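Local structure of DUF5618 domain-containing protein (Dyadobacter fermentans, 3MFN) at residues E33-I36 against E37-Y41; Y60-S63 against K64-K67. The protein is of unknown function, a mainly helical DUF5618 domain-containing protein whose assembly contains two copies of the chain. All coordinates share one frame; numbering follows the deposited sequence. Where two conformers were deposited one is given.

Contact 1: residues E33-I36 against E37-Y41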
loop_
_atom_site.group_PDB
_atom_site.type_symbol
_atom_site.label_atom_id
_atom_site.label_comp_id
_atom_site.label_asym_id
_atom_site.label_seq_id
_atom_site.Cartn_x
_atom_site.Cartn_y
_atom_site.Cartn_z
ATOM N N GLU A 33 -1.205 -30.124 0.677
ATOM C CA GLU A 33 -2.285 -29.393 1.324
ATOM C C GLU A 33 -1.704 -28.274 2.263
ATOM O O GLU A 33 -2.421 -27.680 3.101
ATOM C CB GLU A 33 -3.068 -30.338 2.161
ATOM C CG GLU A 33 -2.259 -30.989 3.251
ATOM C CD GLU A 33 -2.572 -32.474 3.317
ATOM O OE1 GLU A 33 -1.739 -33.317 2.842
ATOM O OE2 GLU A 33 -3.698 -32.761 3.789
ATOM N N ALA A 34 -0.397 -28.060 2.165
ATOM C CA ALA A 34 0.200 -26.766 2.454
ATOM C C ALA A 34 -0.562 -25.648 1.731
ATOM O O ALA A 34 -0.809 -24.602 2.312
ATOM C CB ALA A 34 1.655 -26.757 2.013
ATOM N N VAL A 35 -0.919 -25.858 0.464
ATOM C CA VAL A 35 -1.699 -24.865 -0.302
ATOM C C VAL A 35 -3.081 -24.580 0.323
ATOM O O VAL A 35 -3.535 -23.418 0.421
ATOM C CB VAL A 35 -1.845 -25.336 -1.765
ATOM C CG1 VAL A 35 -2.921 -24.593 -2.490
ATOM C CG2 VAL A 35 -0.532 -25.174 -2.487
ATOM N N ILE A 36 -3.742 -25.640 0.787
ATOM C CA ILE A 36 -5.041 -25.492 1.423
ATOM C C ILE A 36 -4.953 -24.705 2.718
ATOM O O ILE A 36 -5.763 -23.810 2.973
ATOM C CB ILE A 36 -5.642 -26.849 1.655
ATOM C CG1 ILE A 36 -6.184 -27.364 0.303
ATOM C CG2 ILE A 36 -6.748 -26.821 2.734
ATOM C CD1 ILE A 36 -5.121 -27.674 -0.774
ATOM N N GLU A 37 -3.982 -25.049 3.541
ATOM C CA GLU A 37 -3.782 -24.366 4.806
ATOM C C GLU A 37 -3.466 -22.834 4.578
ATOM O O GLU A 37 -4.040 -21.995 5.274
ATOM C CB GLU A 37 -2.727 -25.114 5.632
ATOM C CG GLU A 37 -2.215 -24.427 6.896
ATOM C CD GLU A 37 -3.146 -24.589 8.119
ATOM O OE1 GLU A 37 -4.340 -24.894 7.945
ATOM O OE2 GLU A 37 -2.668 -24.377 9.256
ATOM N N ALA A 38 -2.652 -22.508 3.562
ATOM C CA ALA A 38 -2.392 -21.137 3.143
ATOM C C ALA A 38 -3.674 -20.385 2.857
ATOM O O ALA A 38 -3.854 -19.247 3.325
ATOM C CB ALA A 38 -1.460 -21.099 1.933
ATOM N N LYS A 39 -4.591 -21.028 2.140
ATOM C CA LYS A 39 -5.865 -20.424 1.798
ATOM C C LYS A 39 -6.758 -20.313 3.047
ATOM O O LYS A 39 -7.553 -19.390 3.097
ATOM C CB LYS A 39 -6.617 -21.208 0.725
ATOM C CG LYS A 39 -5.899 -21.248 -0.585
ATOM C CD LYS A 39 -6.586 -22.144 -1.549
ATOM C CE LYS A 39 -5.801 -22.263 -2.857
ATOM N NZ LYS A 39 -6.437 -23.246 -3.727
ATOM N N ARG A 40 -6.613 -21.231 4.018
ATOM C CA ARG A 40 -7.336 -21.087 5.262
ATOM C C ARG A 40 -6.896 -19.814 5.996
ATOM O O ARG A 40 -7.725 -19.123 6.546
ATOM C CB ARG A 40 -7.229 -22.340 6.124
ATOM C CG ARG A 40 -7.929 -23.590 5.498
ATOM C CD ARG A 40 -9.365 -23.284 5.054
ATOM N NE ARG A 40 -10.169 -22.731 6.153
ATOM C CZ ARG A 40 -11.064 -23.410 6.867
ATOM N NH1 ARG A 40 -11.693 -22.787 7.859
ATOM N NH2 ARG A 40 -11.327 -24.696 6.605
ATOM N N TYR A 41 -5.603 -19.493 5.968
ATOM C CA TYR A 41 -5.086 -18.269 6.602
ATOM C C TYR A 41 -5.679 -17.050 5.889
ATOM O O TYR A 41 -6.128 -16.089 6.528
ATOM C CB TYR A 41 -3.558 -18.178 6.537
ATOM C CG TYR A 41 -2.743 -18.937 7.549
ATOM C CD1 TYR A 41 -1.953 -18.269 8.451
ATOM C CD2 TYR A 41 -2.686 -20.332 7.558
ATOM C CE1 TYR A 41 -1.161 -18.920 9.352
ATOM C CE2 TYR A 41 -1.850 -21.048 8.509
ATOM C CZ TYR A 41 -1.102 -20.305 9.397
ATOM O OH TYR A 41 -0.257 -20.845 10.324
#
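Four backbone bonds tie Glu33-Ile36 to Glu37-Tyr41, each from an amide N-H to the carbonyl oxygen four residues earlier. The shortest runs from Arg40 N to Ile36 O at 2.9 Å; its donor lies in the carbonyl plane, though the N-H is bent to 146° at the hydrogen. Glu37 N reaches Glu33 O over 3.1 Å along a straighter N-H, 164°, yet stands well above the carbonyl plane. Ala38 N to Ala34 O and Lys39 N to Val35 O fill the places between. This i to i+4 pattern is that of an alpha helix, and here it forms the first turns of helix 34-52, with Glu33 at the N-cap position. Val35 and Lys39 run alongside each other: CG1 of Val35, anti to its own backbone N (chi1 164°), lies 3.7 Å from CE of Lys39, whose extended chain also passes Val35 O, with CG at 3.4 Å. In the conformer given, Arg40 CG likewise sits 3.3 Å from Ile36 O. Val35 and Lys39 pack on helix 132-153, the valine against Ile146 and Glu150 and the lysine against Glu143. Ala34 meets His83 and Glu37 meets Phe79, both of helix 63-85, while Ala38 touches both helices, at Ile146 and Ala80.

Contact 2: residues Y60-S63 against K64-K67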
loop_
_atom_site.group_PDB
_atom_site.type_symbol
_atom_site.label_atom_id
_atom_site.label_comp_id
_atom_site.label_asym_id
_atom_site.label_seq_id
_atom_site.Cartn_x
_atom_site.Cartn_y
_atom_site.Cartn_z
ATOM N N TYR A 60 -11.420 0.198 7.031
ATOM C CA TYR A 60 -11.528 -0.625 8.242
ATOM C C TYR A 60 -11.119 0.253 9.390
ATOM O O TYR A 60 -10.077 0.845 9.324
ATOM C CB TYR A 60 -10.650 -1.866 8.120
ATOM C CG TYR A 60 -11.136 -2.823 7.061
ATOM C CD1 TYR A 60 -12.335 -3.471 7.175
ATOM C CD2 TYR A 60 -10.428 -3.029 5.911
ATOM C CE1 TYR A 60 -12.789 -4.324 6.177
ATOM C CE2 TYR A 60 -10.883 -3.841 4.944
ATOM C CZ TYR A 60 -12.049 -4.492 5.066
ATOM O OH TYR A 60 -12.476 -5.363 4.057
ATOM N N GLN A 61 -11.979 0.438 10.392
ATOM C CA GLN A 61 -11.712 1.430 11.465
ATOM C C GLN A 61 -10.963 0.845 12.661
ATOM O O GLN A 61 -10.445 1.584 13.487
ATOM C CB GLN A 61 -13.034 2.036 12.014
ATOM C CG GLN A 61 -13.891 2.727 10.968
ATOM C CD GLN A 61 -13.187 3.967 10.380
ATOM O OE1 GLN A 61 -12.667 4.799 11.113
ATOM N NE2 GLN A 61 -13.220 4.099 9.067
ATOM N N ASP A 62 -11.004 -0.464 12.842
ATOM C CA ASP A 62 -10.353 -1.011 14.011
ATOM C C ASP A 62 -8.958 -1.579 13.664
ATOM O O ASP A 62 -8.854 -2.699 13.154
ATOM C CB ASP A 62 -11.240 -2.060 14.654
ATOM C CG ASP A 62 -10.721 -2.496 16.027
ATOM O OD1 ASP A 62 -9.526 -2.314 16.305
ATOM O OD2 ASP A 62 -11.507 -2.987 16.831
ATOM N N SER A 63 -7.899 -0.792 13.931
ATOM C CA SER A 63 -6.527 -1.131 13.564
ATOM C C SER A 63 -6.036 -2.437 14.129
ATOM O O SER A 63 -5.236 -3.151 13.514
ATOM C CB SER A 63 -5.538 -0.006 14.013
ATOM O OG SER A 63 -5.787 1.140 13.288
ATOM N N LYS A 64 -6.515 -2.780 15.296
ATOM C CA LYS A 64 -6.147 -4.021 15.959
ATOM C C LYS A 64 -6.416 -5.210 15.033
ATOM O O LYS A 64 -5.607 -6.146 14.905
ATOM C CB LYS A 64 -6.981 -4.063 17.234
ATOM C CG LYS A 64 -6.856 -5.252 18.133
ATOM C CD LYS A 64 -7.976 -5.210 19.232
ATOM C CE LYS A 64 -8.064 -3.900 20.057
ATOM N NZ LYS A 64 -9.254 -3.006 19.777
ATOM N N TYR A 65 -7.581 -5.182 14.396
ATOM C CA TYR A 65 -8.011 -6.286 13.550
ATOM C C TYR A 65 -7.472 -6.178 12.170
ATOM O O TYR A 65 -7.218 -7.196 11.516
ATOM C CB TYR A 65 -9.531 -6.396 13.574
ATOM C CG TYR A 65 -10.027 -6.917 14.912
ATOM C CD1 TYR A 65 -9.914 -8.254 15.210
ATOM C CD2 TYR A 65 -10.569 -6.077 15.874
ATOM C CE1 TYR A 65 -10.336 -8.753 16.412
ATOM C CE2 TYR A 65 -10.994 -6.558 17.111
ATOM C CZ TYR A 65 -10.880 -7.903 17.344
ATOM O OH TYR A 65 -11.277 -8.474 18.483
ATOM N N VAL A 66 -7.216 -4.961 11.722
ATOM C CA VAL A 66 -6.474 -4.776 10.486
ATOM C C VAL A 66 -5.067 -5.365 10.588
ATOM O O VAL A 66 -4.594 -6.102 9.708
ATOM C CB VAL A 66 -6.356 -3.317 10.064
ATOM C CG1 VAL A 66 -5.500 -3.314 8.817
ATOM C CG2 VAL A 66 -7.735 -2.739 9.781
ATOM N N LYS A 67 -4.416 -5.106 11.694
ATOM C CA LYS A 67 -3.112 -5.719 11.980
ATOM C C LYS A 67 -3.119 -7.266 12.008
ATOM O O LYS A 67 -2.304 -7.929 11.361
ATOM C CB LYS A 67 -2.525 -5.174 13.278
ATOM C CG LYS A 67 -2.091 -3.734 13.174
ATOM C CD LYS A 67 -1.822 -3.133 14.536
ATOM C CE LYS A 67 -1.374 -1.685 14.442
ATOM N NZ LYS A 67 -1.315 -1.005 15.774
#
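Asp62 grips the start of helix 63-85 with both its backbone oxygen and its carboxylate, as the N-cap residue. Its carbonyl O takes two donors: Val66 N at 3.1 Å, straight (161°) and in the carbonyl plane, and Tyr65 N, more bent and above that plane. The carboxylate supplies the side-chain half of the cap, a weak bond from Lys64 N to OD1 at 3.2 Å. With CG anti to the backbone N (chi1 -170°), the carboxylate is carried beside its own carbonyl carbon and over the first turn. There, in the conformer given, Lys64 NZ comes within 3.6 Å of Asp62 OD1 in a long salt bridge, the lysine chain bending back at its last two torsions. The other oxygen, OD2, lies at the edge of the Tyr65 ring, 3.4 Å from CD2, with carboxylate and ring planes almost perpendicular at 85°. Replacing Asp62 by an alanine would probably cost Lys64 N its weak side-chain cap and leave the ammonium group of Lys64 without this carboxylate mate. One residue on, Lys67 N binds Ser63 O at 2.8 Å, nearly straight, continuing the helical pattern. Further out, the turn is held by its neighbours: Ser63 OG bonds to Gly128 O, and the backbones of Asp62 and Tyr60 bond to Gly53 and Gly130. Tyr65 packs on Ile48 and Lys52 of helix 34-52, while Gln61 NE2 hydrogen-bonds to Asn111 OD1 of the second subunit. Val66 CG2 meets Tyr60 CB at 3.5 Å and approaches Asp62 O at 3.6 Å.

In the fold
Both contacts are helix starts, but in different surroundings. Contact 1 opens helix 34-52 and is partly buried, its centre about 11 Å from the chain centre; contact 2 opens helix 63-85 at the surface, its centre about 16 Å out. Their centres lie about 23 Å apart without touching, yet the same two helices link them: contact 1 packs against the later part of helix 63-85, and contact 2 against the end of helix 34-52, consistent with an antiparallel pair. Backbone bonds and alkyl contacts carry contact 1, whereas contact 2 adds a capping carboxylate and a long salt bridge seen in one conformer. Of the two, contact 2 alone reaches the second subunit.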